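Local coordinates for protein fructosyl amine: oxygen oxidoreductase (Aspergillus fumigatus, PDB 3DJE) that uses bound FAD and molecular oxygen to oxidise fructosyl amino acids, acting as a deglycating enzyme on glycated amines, at residues D37-V41 with P42-S46; I241-K244 with P245-A249; V385-K388 with I389-I393. All coordinates share one frame; numbering follows the deposited sequence.

Contact 1: D37-V41 with P42-S46. With FAD (flavin-adenine dinucleotide), chain C.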
ATOM      1  N   ASP A  37      18.230   1.334  -1.040  1.00  9.76           N
ATOM      2  CA  ASP A  37      17.091   1.956  -1.747  1.00 10.53           C
ATOM      3  C   ASP A  37      17.601   3.128  -2.601  1.00 10.68           C
ATOM      4  O   ASP A  37      18.438   3.881  -2.136  1.00 10.98           O
ATOM      5  CB  ASP A  37      16.069   2.441  -0.709  1.00 10.57           C
ATOM      6  CG  ASP A  37      14.690   2.702  -1.295  1.00 12.53           C
ATOM      7  OD1 ASP A  37      14.546   3.639  -2.113  1.00 14.71           O
ATOM      8  OD2 ASP A  37      13.740   1.972  -0.937  1.00 11.62           O
ATOM      9  N   PRO A  38      17.093   3.280  -3.847  1.00 11.35           N
ATOM     10  CA  PRO A  38      17.530   4.353  -4.742  1.00 11.87           C
ATOM     11  C   PRO A  38      17.062   5.755  -4.329  1.00 11.94           C
ATOM     12  O   PRO A  38      17.536   6.748  -4.900  1.00 13.29           O
ATOM     13  CB  PRO A  38      16.912   3.962  -6.097  1.00 11.78           C
ATOM     14  CG  PRO A  38      15.739   3.135  -5.770  1.00 12.60           C
ATOM     15  CD  PRO A  38      16.107   2.399  -4.490  1.00 12.22           C
ATOM     16  N   TYR A  39      16.164   5.833  -3.347  1.00 12.40           N
ATOM     17  CA  TYR A  39      15.693   7.122  -2.824  1.00 13.09           C
ATOM     18  C   TYR A  39      16.000   7.267  -1.327  1.00 13.67           C
ATOM     19  O   TYR A  39      16.019   6.272  -0.608  1.00 13.17           O
ATOM     20  CB  TYR A  39      14.185   7.281  -3.044  1.00 14.61           C
ATOM     21  CG  TYR A  39      13.768   7.406  -4.490  1.00 14.83           C
ATOM     22  CD1 TYR A  39      13.455   8.653  -5.036  1.00 16.93           C
ATOM     23  CD2 TYR A  39      13.673   6.283  -5.310  1.00 14.49           C
ATOM     24  CE1 TYR A  39      13.069   8.774  -6.377  1.00 17.94           C
ATOM     25  CE2 TYR A  39      13.301   6.397  -6.666  1.00 17.36           C
ATOM     26  CZ  TYR A  39      12.998   7.648  -7.177  1.00 17.74           C
ATOM     27  OH  TYR A  39      12.614   7.770  -8.502  1.00 18.15           O
ATOM     28  N   PRO A  40      16.202   8.513  -0.837  1.00 13.75           N
ATOM     29  CA  PRO A  40      16.332   8.686   0.611  1.00 14.23           C
ATOM     30  C   PRO A  40      15.042   8.272   1.317  1.00 13.94           C
ATOM     31  O   PRO A  40      13.967   8.366   0.729  1.00 13.65           O
ATOM     32  CB  PRO A  40      16.539  10.200   0.779  1.00 14.71           C
ATOM     33  CG  PRO A  40      16.798  10.747  -0.576  1.00 16.19           C
ATOM     34  CD  PRO A  40      16.254   9.794  -1.569  1.00 14.74           C
ATOM     35  N   VAL A  41      15.141   7.766   2.546  1.00 13.48           N
ATOM     36  CA  VAL A  41      13.938   7.529   3.343  1.00 13.50           C
ATOM     37  C   VAL A  41      13.320   8.888   3.705  1.00 13.01           C
ATOM     38  O   VAL A  41      14.021   9.770   4.215  1.00 13.51           O
ATOM     39  CB  VAL A  41      14.245   6.720   4.650  1.00 13.31           C
ATOM     40  CG1 VAL A  41      13.001   6.568   5.521  1.00 14.31           C
ATOM     41  CG2 VAL A  41      14.824   5.340   4.316  1.00 15.19           C
ATOM     42  N   PRO A  42      12.004   9.074   3.454  1.00 12.29           N
ATOM     43  CA  PRO A  42      11.036   8.131   2.878  1.00 11.73           C
ATOM     44  C   PRO A  42      11.030   8.191   1.356  1.00 11.47           C
ATOM     45  O   PRO A  42      10.981   9.276   0.774  1.00 11.68           O
ATOM     46  CB  PRO A  42       9.694   8.621   3.439  1.00 11.68           C
ATOM     47  CG  PRO A  42       9.893  10.125   3.602  1.00 11.94           C
ATOM     48  CD  PRO A  42      11.382  10.363   3.811  1.00 11.97           C
ATOM     49  N   SER A  43      11.099   7.030   0.718  1.00 11.20           N
ATOM     50  CA  SER A  43      11.277   7.010  -0.723  1.00 11.17           C
ATOM     51  C   SER A  43      10.107   7.665  -1.451  1.00 11.84           C
ATOM     52  O   SER A  43       8.948   7.380  -1.144  1.00 12.17           O
ATOM     53  CB  SER A  43      11.398   5.576  -1.211  1.00 11.16           C
ATOM     54  OG  SER A  43      11.346   5.549  -2.618  1.00 10.27           O
ATOM     55  N   ALA A  44      10.426   8.479  -2.451  1.00 12.48           N
ATOM     56  CA  ALA A  44       9.399   9.133  -3.273  1.00 13.10           C
ATOM     57  C   ALA A  44       8.567   8.145  -4.092  1.00 12.73           C
ATOM     58  O   ALA A  44       7.443   8.488  -4.493  1.00 13.94           O
ATOM     59  CB  ALA A  44      10.015  10.171  -4.176  1.00 13.56           C
ATOM     60  N   ILE A  45       9.095   6.941  -4.321  1.00 11.45           N
ATOM     61  CA  ILE A  45       8.332   5.900  -5.031  1.00 11.14           C
ATOM     62  C   ILE A  45       7.782   4.804  -4.113  1.00 10.48           C
ATOM     63  O   ILE A  45       7.195   3.810  -4.578  1.00 10.86           O
ATOM     64  CB  ILE A  45       9.117   5.274  -6.223  1.00 11.50           C
ATOM     65  CG1 ILE A  45      10.380   4.561  -5.746  1.00 11.12           C
ATOM     66  CG2 ILE A  45       9.441   6.345  -7.273  1.00 12.88           C
ATOM     67  CD1 ILE A  45      10.985   3.597  -6.794  1.00 11.34           C
ATOM     68  N   SER A  46       7.985   4.953  -2.809  1.00  9.90           N
ATOM     69  CA  SER A  46       7.318   4.044  -1.897  1.00  9.73           C
ATOM     70  C   SER A  46       5.825   4.335  -1.840  1.00 10.06           C
ATOM     71  O   SER A  46       5.413   5.476  -1.611  1.00  9.88           O
ATOM     72  CB  SER A  46       7.922   4.109  -0.486  1.00 10.70           C
ATOM     73  OG  SER A  46       7.084   3.414   0.430  1.00 10.06           O
TER
HETATM   74  PA  FAD C 500       6.896   0.180  -1.234  1.00  9.66           P
HETATM   75  O1A FAD C 500       6.572   0.764   0.072  1.00 10.32           O
HETATM   76  O2A FAD C 500       6.433   0.886  -2.469  1.00  9.99           O
HETATM   77  O5B FAD C 500       8.468   0.008  -1.215  1.00 10.46           O
HETATM   78  C5B FAD C 500       9.218  -0.423  -2.353  1.00 10.37           C
HETATM   79  C4B FAD C 500      10.643   0.117  -2.174  1.00 11.02           C
HETATM   80  O4B FAD C 500      11.387  -0.540  -3.217  1.00  9.92           O
HETATM   81  C3B FAD C 500      10.635   1.628  -2.500  1.00 11.02           C
HETATM   82  O3B FAD C 500      11.098   2.402  -1.381  1.00 12.08           O
HETATM   83  C2B FAD C 500      11.606   1.700  -3.690  1.00  9.60           C
HETATM   84  O2B FAD C 500      12.458   2.888  -3.644  1.00 12.18           O
HETATM   85  C1B FAD C 500      12.394   0.367  -3.550  1.00 11.05           C
HETATM   86  N9A FAD C 500      13.119   0.122  -4.834  1.00 10.58           N
HETATM   87  C8A FAD C 500      12.686   0.321  -6.097  1.00 10.90           C
HETATM   88  N7A FAD C 500      13.686   0.027  -6.953  1.00  9.14           N
HETATM   89  C5A FAD C 500      14.746  -0.354  -6.226  1.00  8.71           C
HETATM   90  C6A FAD C 500      16.049  -0.753  -6.545  1.00  9.40           C
HETATM   91  N6A FAD C 500      16.449  -0.797  -7.838  1.00 10.29           N
HETATM   92  N1A FAD C 500      16.891  -1.078  -5.545  1.00  9.55           N
HETATM   93  C2A FAD C 500      16.506  -1.028  -4.264  1.00  9.77           C
HETATM   94  N3A FAD C 500      15.270  -0.646  -3.923  1.00  8.96           N
HETATM   95  C4A FAD C 500      14.383  -0.307  -4.889  1.00  8.87           C
HETATM   96  N1  FAD C 500      -2.581   0.144   2.037  1.00  9.29           N
HETATM   97  C2  FAD C 500      -3.286   0.164   3.239  1.00  9.88           C
HETATM   98  O2  FAD C 500      -3.094  -0.683   4.114  1.00 10.41           O
HETATM   99  N3  FAD C 500      -4.234   1.167   3.448  1.00  9.88           N
HETATM  100  C4  FAD C 500      -4.501   2.136   2.486  1.00 11.21           C
HETATM  101  O4  FAD C 500      -5.346   3.012   2.707  1.00 10.70           O
HETATM  102  C4X FAD C 500      -3.798   2.091   1.273  1.00 10.49           C
HETATM  103  N5  FAD C 500      -4.052   3.036   0.280  1.00 11.11           N
HETATM  104  C5X FAD C 500      -3.228   3.089  -0.841  1.00  9.98           C
HETATM  105  C6  FAD C 500      -3.361   4.164  -1.714  1.00 11.30           C
HETATM  106  C7  FAD C 500      -2.525   4.274  -2.818  1.00 11.37           C
HETATM  107  C7M FAD C 500      -2.734   5.468  -3.760  1.00 11.77           C
HETATM  108  C8  FAD C 500      -1.530   3.324  -3.041  1.00 10.75           C
HETATM  109  C8M FAD C 500      -0.551   3.493  -4.227  1.00 11.57           C
HETATM  110  C9  FAD C 500      -1.389   2.252  -2.148  1.00 10.37           C
HETATM  111  C9A FAD C 500      -2.230   2.135  -1.034  1.00  9.09           C
HETATM  112  N10 FAD C 500      -2.122   1.064  -0.127  1.00  9.79           N
HETATM  113  C10 FAD C 500      -2.845   1.096   1.065  1.00  9.91           C
HETATM  114  C1' FAD C 500      -1.240  -0.076  -0.416  1.00  8.36           C
HETATM  115  C2' FAD C 500       0.108   0.119   0.279  1.00  8.62           C
HETATM  116  O2' FAD C 500       0.537   1.491   0.140  1.00  9.46           O
HETATM  117  C3' FAD C 500       1.132  -0.827  -0.340  1.00  7.33           C
HETATM  118  O3' FAD C 500       0.558  -2.147  -0.438  1.00  9.64           O
HETATM  119  C4' FAD C 500       2.405  -0.937   0.506  1.00  8.43           C
HETATM  120  O4' FAD C 500       2.872   0.343   0.930  1.00  9.75           O
HETATM  121  C5' FAD C 500       3.496  -1.617  -0.330  1.00  9.58           C
HETATM  122  O5' FAD C 500       4.681  -1.781   0.466  1.00  8.86           O
HETATM  123  P   FAD C 500       6.009  -2.398  -0.188  1.00  9.27           P
HETATM  124  O1P FAD C 500       5.670  -3.697  -0.842  1.00  9.53           O
HETATM  125  O2P FAD C 500       7.040  -2.335   0.867  1.00  9.14           O
HETATM  126  O3P FAD C 500       6.419  -1.356  -1.343  1.00  9.07           O
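The phenol ring of Tyr39 is received by the turn that follows it, with Ser43, Ala44 and Ile45 lying obliquely around it. The Ala44 methyl CB sits 3.9 Å from Tyr39 CD1, while Ile45, whose side chain crosses the phenol at about a right angle, brings CG1 to 3.6 Å from Tyr39 CE2. Ile45 CG1 lies between its backbone N and carbonyl carbon (chi1 63°), a position from which it touches both the ring and the ribose hydroxyl O2B of FAD. Beyond the ring, Tyr39 OH is hydrogen-bonded to Glu301. The adenine of FAD is met by the Pro38 ring, which packs against it with CD 3.2 Å from FAD N3A and CG near FAD C5A.

Another flat group, the Asp37 carboxylate, faces the ribose diol with both oxygens. FAD O2B donates to Asp37 OD1 at 2.7 Å, and FAD O3B donates to Asp37 OD2 at the same length. OD1 also receives Tyr39 N at 3.0 Å through its anti lone pair, closing an Asx turn, and OD2 accepts a further bond from the amide of Ala14. Ser43 plays both parts: its OG accepts Ile45 N in an ST turn and donates to FAD O2B at 3.1 Å. Further along, Ser46 OG donates to the phosphate oxygen FAD O1A at 2.7 Å. A cis peptide bond joins Val41 to Pro42, where the loop turns back toward the cofactor.

This is the Rossmann-type signature of an acidic residue ending the second strand and holding the adenosine ribose. FAD O2B donates a hydrogen bond to Asp37 OD1 and accepts one from Ser43 OG, so the hydroxyl has a defined orientation. The Tyr39 and Ile45 amides help hold Asp37 OD1 and Ser43 OG in place at the diol, and the amides bound to the carboxylate probably help keep Asp37 anionic.

Contact 2: I241-K244 with P245-A249; sequences IALK and PEERA
Arg248 reaches back to the carbonyl of Leu243 and grips this single oxygen side-on with two nitrogens: NE donates to Leu243 O at 2.9 Å and NH2 at 3.0 Å. The oxygen lies only 6° out of the guanidinium plane, yet the two donors meet it differently, NE from above the carbonyl plane and NH2 almost in line with the C=O bond. A second, reciprocal link joins Lys244 and Glu247. Lys244 N donates to Glu247 OE2 at 2.9 Å, on the anti lone pair, and Glu247 N returns a bond to Lys244 O at 2.9 Å. Glu247 CG sits between its own N and carbonyl carbon (chi1 76°), which sends the extended chain back over Lys244. Lys244 NZ adds a long salt bridge, 3.7 Å to Glu247 OE2. The aliphatic parts fill in around these bonds, Leu243 CB packing on the CG atoms of Glu247 and Arg248. These contacts bridge the turn between the end of strand 232-242 and the short, weakly bonded helix 248-251, at the protein surface. Strand 274-289 lies beside it, with Ile275 touching Leu243, and Arg327 forms a salt bridge with Glu247 OE1.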
ATOM      1  N   ILE A 241      -5.826  18.646  -1.808  1.00 13.85           N
ATOM      2  CA  ILE A 241      -6.378  20.007  -1.860  1.00 15.40           C
ATOM      3  C   ILE A 241      -6.029  20.734  -0.555  1.00 15.69           C
ATOM      4  O   ILE A 241      -6.308  20.223   0.525  1.00 16.08           O
ATOM      5  CB  ILE A 241      -7.905  19.974  -2.095  1.00 15.35           C
ATOM      6  CG1 ILE A 241      -8.176  19.522  -3.528  1.00 16.20           C
ATOM      7  CG2 ILE A 241      -8.568  21.358  -1.820  1.00 14.90           C
ATOM      8  CD1 ILE A 241      -9.641  19.242  -3.833  1.00 18.17           C
ATOM      9  N   ALA A 242      -5.404  21.911  -0.666  1.00 16.49           N
ATOM     10  CA  ALA A 242      -5.026  22.700   0.515  1.00 17.53           C
ATOM     11  C   ALA A 242      -6.159  23.601   0.981  1.00 18.74           C
ATOM     12  O   ALA A 242      -6.603  24.491   0.240  1.00 19.38           O
ATOM     13  CB  ALA A 242      -3.781  23.536   0.242  1.00 17.55           C
ATOM     14  N   LEU A 243      -6.622  23.372   2.199  1.00 19.25           N
ATOM     15  CA  LEU A 243      -7.634  24.235   2.802  1.00 20.86           C
ATOM     16  C   LEU A 243      -6.985  25.517   3.304  1.00 22.72           C
ATOM     17  O   LEU A 243      -5.842  25.501   3.768  1.00 23.06           O
ATOM     18  CB  LEU A 243      -8.334  23.513   3.951  1.00 20.37           C
ATOM     19  CG  LEU A 243      -9.125  22.237   3.653  1.00 19.91           C
ATOM     20  CD1 LEU A 243      -9.606  21.620   4.942  1.00 18.16           C
ATOM     21  CD2 LEU A 243     -10.299  22.533   2.729  1.00 19.92           C
ATOM     22  N   LYS A 244      -7.714  26.629   3.199  1.00 24.75           N
ATOM     23  CA  LYS A 244      -7.274  27.898   3.769  1.00 27.26           C
ATOM     24  C   LYS A 244      -7.227  27.782   5.293  1.00 28.01           C
ATOM     25  O   LYS A 244      -8.027  27.050   5.871  1.00 27.76           O
ATOM     26  CB  LYS A 244      -8.229  29.023   3.357  1.00 27.23           C
ATOM     27  CG  LYS A 244      -8.322  29.237   1.852  1.00 28.85           C
ATOM     28  CD  LYS A 244      -9.176  30.457   1.517  1.00 29.25           C
ATOM     29  CE  LYS A 244      -9.858  30.310   0.158  1.00 32.65           C
ATOM     30  NZ  LYS A 244     -10.884  29.218   0.150  1.00 34.37           N
ATOM     31  N   PRO A 245      -6.291  28.499   5.951  1.00 29.30           N
ATOM     32  CA  PRO A 245      -6.169  28.404   7.409  1.00 30.17           C
ATOM     33  C   PRO A 245      -7.501  28.597   8.159  1.00 30.90           C
ATOM     34  O   PRO A 245      -7.745  27.911   9.146  1.00 31.38           O
ATOM     35  CB  PRO A 245      -5.169  29.517   7.751  1.00 30.33           C
ATOM     36  CG  PRO A 245      -4.324  29.633   6.514  1.00 30.45           C
ATOM     37  CD  PRO A 245      -5.284  29.416   5.375  1.00 29.56           C
ATOM     38  N   GLU A 246      -8.354  29.496   7.665  1.00 31.52           N
ATOM     39  CA  GLU A 246      -9.648  29.801   8.293  1.00 32.20           C
ATOM     40  C   GLU A 246     -10.661  28.656   8.208  1.00 31.84           C
ATOM     41  O   GLU A 246     -11.542  28.540   9.064  1.00 32.17           O
ATOM     42  CB  GLU A 246     -10.290  31.061   7.691  1.00 32.58           C
ATOM     43  CG  GLU A 246      -9.322  32.153   7.256  1.00 35.51           C
ATOM     44  CD  GLU A 246      -8.824  31.955   5.835  1.00 37.52           C
ATOM     45  OE1 GLU A 246      -9.667  31.869   4.914  1.00 39.47           O
ATOM     46  OE2 GLU A 246      -7.591  31.890   5.641  1.00 38.99           O
ATOM     47  N   GLU A 247     -10.550  27.819   7.177  1.00 31.04           N
ATOM     48  CA  GLU A 247     -11.541  26.758   6.968  1.00 30.37           C
ATOM     49  C   GLU A 247     -11.119  25.367   7.498  1.00 29.66           C
ATOM     50  O   GLU A 247     -11.928  24.444   7.479  1.00 29.72           O
ATOM     51  CB  GLU A 247     -12.008  26.705   5.494  1.00 30.60           C
ATOM     52  CG  GLU A 247     -11.014  26.074   4.528  1.00 30.65           C
ATOM     53  CD  GLU A 247     -11.353  26.256   3.044  1.00 30.51           C
ATOM     54  OE1 GLU A 247     -12.543  26.379   2.659  1.00 31.53           O
ATOM     55  OE2 GLU A 247     -10.401  26.258   2.242  1.00 29.57           O
ATOM     56  N   ARG A 248      -9.883  25.237   7.993  1.00 28.68           N
ATOM     57  CA  ARG A 248      -9.331  23.932   8.427  1.00 27.98           C
ATOM     58  C   ARG A 248      -9.994  23.322   9.669  1.00 27.31           C
ATOM     59  O   ARG A 248     -10.219  22.108   9.714  1.00 27.18           O
ATOM     60  CB  ARG A 248      -7.808  23.998   8.633  1.00 28.10           C
ATOM     61  CG  ARG A 248      -7.008  24.159   7.354  1.00 28.08           C
ATOM     62  CD  ARG A 248      -5.547  24.466   7.623  1.00 28.55           C
ATOM     63  NE  ARG A 248      -4.916  25.047   6.437  1.00 28.37           N
ATOM     64  CZ  ARG A 248      -3.635  25.386   6.336  1.00 29.54           C
ATOM     65  NH1 ARG A 248      -2.794  25.197   7.349  1.00 30.77           N
ATOM     66  NH2 ARG A 248      -3.189  25.915   5.205  1.00 30.05           N
ATOM     67  N   ALA A 249     -10.311  24.148  10.667  1.00 26.22           N
ATOM     68  CA  ALA A 249     -10.904  23.658  11.925  1.00 25.37           C
ATOM     69  C   ALA A 249     -12.177  22.835  11.713  1.00 24.46           C
ATOM     70  O   ALA A 249     -12.394  21.815  12.373  1.00 23.41           O
ATOM     71  CB  ALA A 249     -11.180  24.820  12.876  1.00 25.88           C
TER

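Contact 3: V385-K388 with I389-I393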
ATOM      1  N   VAL A 385       7.168 -19.858  10.013  1.00 19.09           N
ATOM      2  CA  VAL A 385       5.799 -19.515   9.613  1.00 19.32           C
ATOM      3  C   VAL A 385       4.893 -20.723   9.884  1.00 19.83           C
ATOM      4  O   VAL A 385       5.230 -21.824   9.486  1.00 19.93           O
ATOM      5  CB  VAL A 385       5.712 -19.121   8.108  1.00 18.82           C
ATOM      6  CG1 VAL A 385       4.297 -18.718   7.741  1.00 18.69           C
ATOM      7  CG2 VAL A 385       6.665 -17.977   7.798  1.00 18.83           C
ATOM      8  N   PRO A 386       3.761 -20.519  10.591  1.00 21.10           N
ATOM      9  CA  PRO A 386       2.820 -21.622  10.807  1.00 21.38           C
ATOM     10  C   PRO A 386       2.256 -22.143   9.488  1.00 21.61           C
ATOM     11  O   PRO A 386       1.994 -21.351   8.571  1.00 21.49           O
ATOM     12  CB  PRO A 386       1.698 -20.973  11.625  1.00 21.67           C
ATOM     13  CG  PRO A 386       2.299 -19.762  12.228  1.00 22.44           C
ATOM     14  CD  PRO A 386       3.306 -19.275  11.234  1.00 21.25           C
ATOM     15  N   GLN A 387       2.063 -23.458   9.400  1.00 21.82           N
ATOM     16  CA  GLN A 387       1.600 -24.096   8.169  1.00 22.04           C
ATOM     17  C   GLN A 387       0.349 -23.425   7.595  1.00 21.30           C
ATOM     18  O   GLN A 387       0.273 -23.169   6.392  1.00 20.43           O
ATOM     19  CB  GLN A 387       1.363 -25.605   8.383  1.00 22.73           C
ATOM     20  CG  GLN A 387       0.778 -26.340   7.169  1.00 26.23           C
ATOM     21  CD  GLN A 387       1.691 -26.302   5.948  1.00 31.25           C
ATOM     22  OE1 GLN A 387       2.409 -27.267   5.669  1.00 34.56           O
ATOM     23  NE2 GLN A 387       1.673 -25.186   5.217  1.00 32.03           N
ATOM     24  N   LYS A 388      -0.627 -23.150   8.458  1.00 20.86           N
ATOM     25  CA  LYS A 388      -1.878 -22.523   8.053  1.00 21.56           C
ATOM     26  C   LYS A 388      -1.652 -21.224   7.271  1.00 20.22           C
ATOM     27  O   LYS A 388      -2.272 -20.999   6.230  1.00 20.88           O
ATOM     28  CB  LYS A 388      -2.751 -22.261   9.291  1.00 21.60           C
ATOM     29  CG  LYS A 388      -4.053 -21.524   9.015  1.00 24.05           C
ATOM     30  CD  LYS A 388      -4.763 -21.146  10.318  1.00 24.10           C
ATOM     31  CE  LYS A 388      -6.198 -20.673  10.065  1.00 27.69           C
ATOM     32  NZ  LYS A 388      -7.079 -21.756   9.500  1.00 30.90           N
ATOM     33  N   ILE A 389      -0.750 -20.389   7.777  1.00 19.38           N
ATOM     34  CA  ILE A 389      -0.466 -19.093   7.152  1.00 18.33           C
ATOM     35  C   ILE A 389       0.391 -19.310   5.906  1.00 17.94           C
ATOM     36  O   ILE A 389       0.105 -18.763   4.834  1.00 17.14           O
ATOM     37  CB  ILE A 389       0.218 -18.133   8.149  1.00 18.21           C
ATOM     38  CG1 ILE A 389      -0.733 -17.834   9.316  1.00 19.93           C
ATOM     39  CG2 ILE A 389       0.671 -16.829   7.445  1.00 18.27           C
ATOM     40  CD1 ILE A 389      -0.093 -17.059  10.438  1.00 22.41           C
ATOM     41  N   HIS A 390       1.407 -20.153   6.050  1.00 17.83           N
ATOM     42  CA  HIS A 390       2.296 -20.462   4.934  1.00 18.42           C
ATOM     43  C   HIS A 390       1.541 -20.886   3.678  1.00 18.87           C
ATOM     44  O   HIS A 390       1.869 -20.450   2.578  1.00 19.29           O
ATOM     45  CB  HIS A 390       3.296 -21.542   5.321  1.00 18.50           C
ATOM     46  CG  HIS A 390       4.187 -21.950   4.193  1.00 19.63           C
ATOM     47  ND1 HIS A 390       5.115 -21.097   3.636  1.00 19.49           N
ATOM     48  CD2 HIS A 390       4.270 -23.107   3.495  1.00 20.96           C
ATOM     49  CE1 HIS A 390       5.755 -21.722   2.662  1.00 21.16           C
ATOM     50  NE2 HIS A 390       5.253 -22.939   2.548  1.00 20.82           N
ATOM     51  N   GLU A 391       0.529 -21.732   3.842  1.00 19.54           N
ATOM     52  CA  GLU A 391      -0.221 -22.251   2.698  1.00 20.83           C
ATOM     53  C   GLU A 391      -0.818 -21.144   1.824  1.00 20.14           C
ATOM     54  O   GLU A 391      -0.908 -21.290   0.590  1.00 21.08           O
ATOM     55  CB  GLU A 391      -1.309 -23.221   3.181  1.00 22.02           C
ATOM     56  CG  GLU A 391      -1.793 -24.214   2.131  1.00 27.25           C
ATOM     57  CD  GLU A 391      -0.659 -24.912   1.372  1.00 31.88           C
ATOM     58  OE1 GLU A 391       0.354 -25.331   1.993  1.00 34.19           O
ATOM     59  OE2 GLU A 391      -0.796 -25.041   0.133  1.00 35.23           O
ATOM     60  N   LEU A 392      -1.199 -20.030   2.445  1.00 18.91           N
ATOM     61  CA  LEU A 392      -1.795 -18.925   1.712  1.00 18.50           C
ATOM     62  C   LEU A 392      -0.773 -17.982   1.069  1.00 17.36           C
ATOM     63  O   LEU A 392      -1.014 -17.477  -0.027  1.00 17.12           O
ATOM     64  CB  LEU A 392      -2.741 -18.115   2.609  1.00 18.66           C
ATOM     65  CG  LEU A 392      -3.652 -17.122   1.878  1.00 19.59           C
ATOM     66  CD1 LEU A 392      -4.610 -17.855   0.920  1.00 22.65           C
ATOM     67  CD2 LEU A 392      -4.440 -16.252   2.860  1.00 20.02           C
ATOM     68  N   ILE A 393       0.353 -17.757   1.744  1.00 15.79           N
ATOM     69  CA  ILE A 393       1.314 -16.724   1.316  1.00 15.43           C
ATOM     70  C   ILE A 393       2.562 -17.288   0.620  1.00 15.18           C
ATOM     71  O   ILE A 393       3.464 -16.530   0.230  1.00 14.70           O
ATOM     72  CB  ILE A 393       1.776 -15.843   2.505  1.00 15.52           C
ATOM     73  CG1 ILE A 393       2.570 -16.695   3.509  1.00 14.61           C
ATOM     74  CG2 ILE A 393       0.565 -15.129   3.130  1.00 16.32           C
ATOM     75  CD1 ILE A 393       3.123 -15.959   4.730  1.00 16.13           C
TER
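Ile389 touches Val385 and Pro386 across the first turn of its helix. Its CB rests 3.7 Å from Pro386 O, and from there the side chain forks. The CG2 branch reaches Val385 CG1 at 4.1 Å. The other branch, CG1, stands anti to the carbonyl carbon (chi1 -63°) and passes the Lys388 carbonyl carbon, carrying CD1 to 4.0 Å from Pro386 CG; proline and isoleucine run side by side, pointing the same way. Val385 CG1 also meets the methyl end of Ile393 and, at 3.9 Å, His390 CB. On another side of the turn, Gln387 NE2 approaches the His390 ring at its edge, in its plane, 3.7 Å from CD2, with amide and ring planes 42° apart.

Pro386 occupies the N-cap position of helix 387-393. Its carbonyl receives a nearly straight bond from His390 N (2.9 Å) and a weak one from Ile389 N. Lys388 and Glu391 pair with Glu68 and Lys394 in salt bridges. Proline offers no side-chain cap, and the hydrogen bonds found in the first turn are backbone ones; beside them, apolar contacts join the helix start to its neighbours, Val385 touching helix 373-382 and Ile389 touching helix 64-83.

Each contact is a short-range fold of one continuous stretch, yet each suits its surroundings. Contact 1, partly buried in the loop after strand 33-37, is organised around a ligand, its polar groups turned to the cofactor. Contact 2 lies at the surface, about 17 Å from contact 1 between nearest atoms, and joins charged side chains to backbone groups where a strand gives way to a short helix. Contact 3 is again partly buried, but it starts a helix with apolar packing and backbone bonds. No secondary-structure element is common to any two of them. Contacts 2 and 3 sit on opposite sides of the chain's centre, their own centres about 47 Å apart.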